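Local coordinates for protein cytosolic phospholipase A2 delta (Homo sapiens, PDB 5IZ5) that hydrolyses glycerophospholipids at the sn-2 position in a calcium-dependent manner, with a preference for linoleic acid there, at residues 735-741 with 787-792; 743-747 with 791-795. The protein carries 3 engineered substitutions. All blocks are in the same frame, centred on the assembly; numbering follows the deposited sequence.

Interaction 1 (735-741 with 787-792); sequences PLVNASF and RLSDYN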
loop_
_atom_site.group_PDB
_atom_site.type_symbol
_atom_site.label_atom_id
_atom_site.label_comp_id
_atom_site.label_asym_id
_atom_site.label_seq_id
_atom_site.Cartn_x
_atom_site.Cartn_y
_atom_site.Cartn_z
ATOM N N PRO B 735 21.450 -8.012 -16.470
ATOM C CA PRO B 735 22.025 -6.864 -15.786
ATOM C C PRO B 735 22.315 -5.717 -16.739
ATOM O O PRO B 735 22.453 -5.922 -17.950
ATOM C CB PRO B 735 23.322 -7.421 -15.197
ATOM C CG PRO B 735 23.692 -8.553 -16.079
ATOM C CD PRO B 735 22.403 -9.132 -16.587
ATOM N N LEU B 736 22.397 -4.511 -16.195
ATOM C CA LEU B 736 22.722 -3.353 -17.012
ATOM C C LEU B 736 24.234 -3.302 -17.203
ATOM O O LEU B 736 24.967 -2.827 -16.337
ATOM C CB LEU B 736 22.203 -2.069 -16.371
ATOM C CG LEU B 736 22.399 -0.788 -17.188
ATOM C CD1 LEU B 736 21.798 -0.891 -18.584
ATOM C CD2 LEU B 736 21.784 0.375 -16.433
ATOM N N VAL B 737 24.693 -3.817 -18.338
ATOM C CA VAL B 737 26.120 -3.936 -18.606
ATOM C C VAL B 737 26.395 -3.709 -20.089
ATOM O O VAL B 737 25.616 -4.124 -20.942
ATOM C CB VAL B 737 26.651 -5.316 -18.147
ATOM C CG1 VAL B 737 26.071 -6.451 -18.989
ATOM C CG2 VAL B 737 28.173 -5.346 -18.170
ATOM N N ASN B 738 27.499 -3.031 -20.385
ATOM C CA ASN B 738 27.966 -2.863 -21.751
ATOM C C ASN B 738 29.084 -3.864 -21.990
ATOM O O ASN B 738 30.246 -3.588 -21.690
ATOM C CB ASN B 738 28.474 -1.432 -21.966
ATOM C CG ASN B 738 28.813 -1.136 -23.421
ATOM O OD1 ASN B 738 28.456 -1.890 -24.326
ATOM N ND2 ASN B 738 29.499 -0.023 -23.652
ATOM N N ALA B 739 28.726 -5.043 -22.492
ATOM C CA ALA B 739 29.714 -6.086 -22.771
ATOM C C ALA B 739 29.972 -6.171 -24.277
ATOM O O ALA B 739 30.684 -5.328 -24.821
ATOM C CB ALA B 739 29.260 -7.421 -22.196
ATOM N N SER B 740 29.359 -7.137 -24.959
ATOM C CA SER B 740 29.642 -7.369 -26.372
ATOM C C SER B 740 29.180 -6.195 -27.241
ATOM O O SER B 740 29.684 -6.011 -28.346
ATOM C CB SER B 740 29.016 -8.695 -26.839
ATOM O OG SER B 740 27.676 -8.521 -27.265
ATOM N N PHE B 741 28.246 -5.390 -26.728
ATOM C CA PHE B 741 27.739 -4.205 -27.431
ATOM C C PHE B 741 28.814 -3.174 -27.745
ATOM O O PHE B 741 28.639 -2.368 -28.651
ATOM C CB PHE B 741 26.625 -3.532 -26.606
ATOM C CG PHE B 741 25.937 -2.379 -27.302
ATOM C CD1 PHE B 741 25.069 -2.610 -28.356
ATOM C CD2 PHE B 741 26.129 -1.071 -26.881
ATOM C CE1 PHE B 741 24.417 -1.567 -28.989
ATOM C CE2 PHE B 741 25.476 -0.017 -27.509
ATOM C CZ PHE B 741 24.622 -0.266 -28.565
ATOM N N ARG B 787 19.598 1.548 -27.131
ATOM C CA ARG B 787 20.097 0.572 -28.106
ATOM C C ARG B 787 20.910 -0.531 -27.434
ATOM O O ARG B 787 20.830 -1.689 -27.834
ATOM C CB ARG B 787 20.918 1.243 -29.213
ATOM C CG ARG B 787 20.120 2.136 -30.150
ATOM C CD ARG B 787 20.770 2.267 -31.521
ATOM N NE ARG B 787 20.053 3.211 -32.378
ATOM C CZ ARG B 787 20.368 4.495 -32.562
ATOM N NH1 ARG B 787 21.409 5.057 -31.951
ATOM N NH2 ARG B 787 19.618 5.238 -33.371
ATOM N N LEU B 788 21.670 -0.176 -26.402
ATOM C CA LEU B 788 22.355 -1.175 -25.589
ATOM C C LEU B 788 21.366 -2.183 -25.018
ATOM O O LEU B 788 21.583 -3.392 -25.093
ATOM C CB LEU B 788 23.115 -0.512 -24.436
ATOM C CG LEU B 788 23.651 -1.454 -23.353
ATOM C CD1 LEU B 788 24.635 -2.455 -23.943
ATOM C CD2 LEU B 788 24.304 -0.670 -22.232
ATOM N N SER B 789 20.293 -1.673 -24.420
ATOM C CA SER B 789 19.282 -2.512 -23.785
ATOM C C SER B 789 18.625 -3.424 -24.812
ATOM O O SER B 789 18.473 -4.620 -24.588
ATOM C CB SER B 789 18.221 -1.642 -23.096
ATOM O OG SER B 789 18.810 -0.750 -22.168
ATOM N N ASP B 790 18.226 -2.831 -25.931
ATOM C CA ASP B 790 17.664 -3.564 -27.059
ATOM C C ASP B 790 18.606 -4.685 -27.510
ATOM O O ASP B 790 18.201 -5.840 -27.643
ATOM C CB ASP B 790 17.404 -2.583 -28.208
ATOM C CG ASP B 790 16.836 -3.248 -29.444
ATOM O OD1 ASP B 790 16.278 -4.359 -29.347
ATOM O OD2 ASP B 790 16.938 -2.639 -30.523
ATOM N N TYR B 791 19.868 -4.329 -27.717
ATOM C CA TYR B 791 20.880 -5.281 -28.153
ATOM C C TYR B 791 21.046 -6.441 -27.172
ATOM O O TYR B 791 21.037 -7.604 -27.578
ATOM C CB TYR B 791 22.217 -4.570 -28.351
ATOM C CG TYR B 791 23.359 -5.508 -28.631
ATOM C CD1 TYR B 791 23.703 -5.851 -29.935
ATOM C CD2 TYR B 791 24.096 -6.049 -27.591
ATOM C CE1 TYR B 791 24.754 -6.715 -30.191
ATOM C CE2 TYR B 791 25.142 -6.909 -27.836
ATOM C CZ TYR B 791 25.470 -7.241 -29.137
ATOM O OH TYR B 791 26.517 -8.099 -29.384
ATOM N N ASN B 792 21.199 -6.120 -25.888
ATOM C CA ASN B 792 21.415 -7.137 -24.850
ATOM C C ASN B 792 20.336 -8.203 -24.798
ATOM O O ASN B 792 20.615 -9.354 -24.473
ATOM C CB ASN B 792 21.536 -6.497 -23.467
ATOM C CG ASN B 792 22.848 -5.776 -23.270
ATOM O OD1 ASN B 792 23.683 -5.721 -24.175
ATOM N ND2 ASN B 792 23.045 -5.228 -22.081
HETATM O O HOH W 1 21.438 -7.359 -20.104
HETATM O O HOH W 2 26.584 -5.843 -24.189
#
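In the phospholipase catalytic domain, the loop that leaves strand 730-734 of the central mixed sheet folds against helix 779-794, and F741 makes the main nonpolar contact by laying its ring on L788. The CA of L788 stands over the centre of one ring face, 3.8 Å from the F741 centroid and only 7° off the normal, a CH-pi contact with the helix backbone itself. The CD1 methyl of L788 also reaches the CB of F741 at 3.5 Å. The anti setting of F741 CG to its own backbone N (chi1 -174°) sends the ring towards the helix, where F741 CD1 comes over a face of Y791, 3.4 Å from Y791 CG, the rings meeting obliquely at 55°. With an alanine in place of F741, L788 CA and the tyrosine face are likely to lose the ring that packs on them, opening a gap between loop and helix.

This is a buried loop-on-helix contact of an alpha/beta hydrolase, and hydrogen bonds fasten it beside the aromatic patch. N792 ND2 gives a nearly straight bond to V737 O (3.0 Å), lying in the carbonyl plane and close to the amide plane of the asparagine. Its other branch works through a water: N792 OD1 accepts from a water at 2.9 Å that in turn takes the N-H groups of A739 and F741; both ends of the amide are engaged, which is consistent with the orientation modelled for it. Farther along, S740 OG lies at the rim of the Y791 ring and shares a very short hydrogen bond of 2.5 Å with Y791 OH; S740 OG is also bonded to E716. Where the loop leaves the strand, L736 reaches L788 with its CD1 methyl and also touches R337 and S341 of helix 335-351.

Interaction 2 (743-747 with 791-795); sequences DHSAP and YNVQT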
loop_
_atom_site.group_PDB
_atom_site.type_symbol
_atom_site.label_atom_id
_atom_site.label_comp_id
_atom_site.label_asym_id
_atom_site.label_seq_id
_atom_site.Cartn_x
_atom_site.Cartn_y
_atom_site.Cartn_z
ATOM N N ASP B 743 31.554 -3.724 -29.144
ATOM C CA ASP B 743 32.104 -4.111 -30.450
ATOM C C ASP B 743 31.036 -4.222 -31.536
ATOM O O ASP B 743 31.297 -3.888 -32.693
ATOM C CB ASP B 743 32.833 -5.457 -30.357
ATOM C CG ASP B 743 33.860 -5.496 -29.248
ATOM O OD1 ASP B 743 34.597 -4.502 -29.080
ATOM O OD2 ASP B 743 33.927 -6.528 -28.548
ATOM N N HIS B 744 29.842 -4.686 -31.162
ATOM C CA HIS B 744 28.828 -5.105 -32.130
ATOM C C HIS B 744 27.645 -4.150 -32.184
ATOM O O HIS B 744 27.103 -3.768 -31.151
ATOM C CB HIS B 744 28.325 -6.511 -31.783
ATOM C CG HIS B 744 29.423 -7.508 -31.615
ATOM N ND1 HIS B 744 30.286 -7.468 -30.546
ATOM C CD2 HIS B 744 29.810 -8.562 -32.374
ATOM C CE1 HIS B 744 31.161 -8.453 -30.649
ATOM N NE2 HIS B 744 30.893 -9.133 -31.749
ATOM N N SER B 745 27.245 -3.778 -33.397
ATOM C CA SER B 745 26.074 -2.928 -33.614
ATOM C C SER B 745 24.787 -3.740 -33.643
ATOM O O SER B 745 23.696 -3.183 -33.553
ATOM C CB SER B 745 26.202 -2.192 -34.943
ATOM O OG SER B 745 26.119 -3.098 -36.031
ATOM N N ALA B 746 24.925 -5.050 -33.822
ATOM C CA ALA B 746 23.789 -5.960 -33.833
ATOM C C ALA B 746 24.297 -7.356 -33.500
ATOM O O ALA B 746 25.498 -7.612 -33.589
ATOM C CB ALA B 746 23.106 -5.939 -35.192
ATOM N N PRO B 747 23.395 -8.257 -33.079
ATOM C CA PRO B 747 23.790 -9.618 -32.717
ATOM C C PRO B 747 24.665 -10.280 -33.797
ATOM O O PRO B 747 24.210 -10.493 -34.925
ATOM C CB PRO B 747 22.450 -10.348 -32.569
ATOM C CG PRO B 747 21.447 -9.280 -32.270
ATOM C CD PRO B 747 21.988 -7.974 -32.749
ATOM N N TYR B 791 19.868 -4.329 -27.717
ATOM C CA TYR B 791 20.880 -5.281 -28.153
ATOM C C TYR B 791 21.046 -6.441 -27.172
ATOM O O TYR B 791 21.037 -7.604 -27.578
ATOM C CB TYR B 791 22.217 -4.570 -28.351
ATOM C CG TYR B 791 23.359 -5.508 -28.631
ATOM C CD1 TYR B 791 23.703 -5.851 -29.935
ATOM C CD2 TYR B 791 24.096 -6.049 -27.591
ATOM C CE1 TYR B 791 24.754 -6.715 -30.191
ATOM C CE2 TYR B 791 25.142 -6.909 -27.836
ATOM C CZ TYR B 791 25.470 -7.241 -29.137
ATOM O OH TYR B 791 26.517 -8.099 -29.384
ATOM N N ASN B 792 21.199 -6.120 -25.888
ATOM C CA ASN B 792 21.415 -7.137 -24.850
ATOM C C ASN B 792 20.336 -8.203 -24.798
ATOM O O ASN B 792 20.615 -9.354 -24.473
ATOM C CB ASN B 792 21.536 -6.497 -23.467
ATOM C CG ASN B 792 22.848 -5.776 -23.270
ATOM O OD1 ASN B 792 23.683 -5.721 -24.175
ATOM N ND2 ASN B 792 23.045 -5.228 -22.081
ATOM N N VAL B 793 19.104 -7.823 -25.104
ATOM C CA VAL B 793 18.018 -8.794 -25.155
ATOM C C VAL B 793 18.042 -9.562 -26.483
ATOM O O VAL B 793 17.908 -10.783 -26.490
ATOM C CB VAL B 793 16.652 -8.124 -24.902
ATOM C CG1 VAL B 793 15.503 -9.049 -25.281
ATOM C CG2 VAL B 793 16.544 -7.726 -23.437
ATOM N N GLN B 794 18.219 -8.853 -27.596
ATOM C CA GLN B 794 18.275 -9.509 -28.911
ATOM C C GLN B 794 19.383 -10.559 -28.990
ATOM O O GLN B 794 19.149 -11.686 -29.412
ATOM C CB GLN B 794 18.419 -8.487 -30.038
ATOM C CG GLN B 794 17.084 -7.920 -30.486
ATOM C CD GLN B 794 17.222 -6.849 -31.549
ATOM O OE1 GLN B 794 18.327 -6.442 -31.900
ATOM N NE2 GLN B 794 16.093 -6.383 -32.063
ATOM N N THR B 795 20.579 -10.199 -28.541
ATOM C CA THR B 795 21.692 -11.149 -28.499
ATOM C C THR B 795 21.447 -12.349 -27.575
ATOM O O THR B 795 22.182 -13.323 -27.637
ATOM C CB THR B 795 22.994 -10.469 -28.067
ATOM O OG1 THR B 795 24.109 -11.249 -28.524
ATOM C CG2 THR B 795 23.041 -10.347 -26.566
#
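The Y791 ring meets A746 at its edge, near the ring plane, where the carbonyl carbon A746 C lies 3.4 Å from Y791 CE1. Over one face, displaced towards the rim, sits the CB of T795, four residues farther along the chain; F741 approaches the opposite face. P747 comes in obliquely on the T795 side, its CD 3.9 Å from Y791 CD1, the two side chains running past each other in opposite directions.

T795 N is bonded to Y791 O at 2.8 Å, and the loop that follows strand 730-734 turns a corner at S745 to pass across this part of helix 779-794, a contact of van der Waals packing at the protein surface. P747 CG rests 3.8 Å from Q794 CB and similarly close to T795 N, so the proline spans the tyrosine and the Q794-T795 backbone. At the phenol end, H744 CB touches Y791 OH at 3.4 Å. H744 sets CG anti to its own carbonyl carbon (chi1 -52°), which turns the imidazole away from the helix; its ND1 is hydrogen-bonded to S740 O, while Y791 OH has its polar partner in S740 OG.

Overall arrangement
Interactions 1 and 2 are successive stages of one loop crossing helix 779-794, their centres about 7 Å apart. Y791 joins them: 735-741 takes one face of its ring and bonds the hydroxyl through S740, while 743-747 packs along the CD1/CE1 edge and beside the hydroxyl. The character changes along the way, from a buried contact with hydrogen bonds and a bridging water to a surface contact of plain packing. S740 is a further tie, since its carbonyl also holds H744. Only interaction 1 approaches the substrate site, through L736, whose side chain is about 8 Å from the substrate-binding G334; interaction 2 lies away from the known sites.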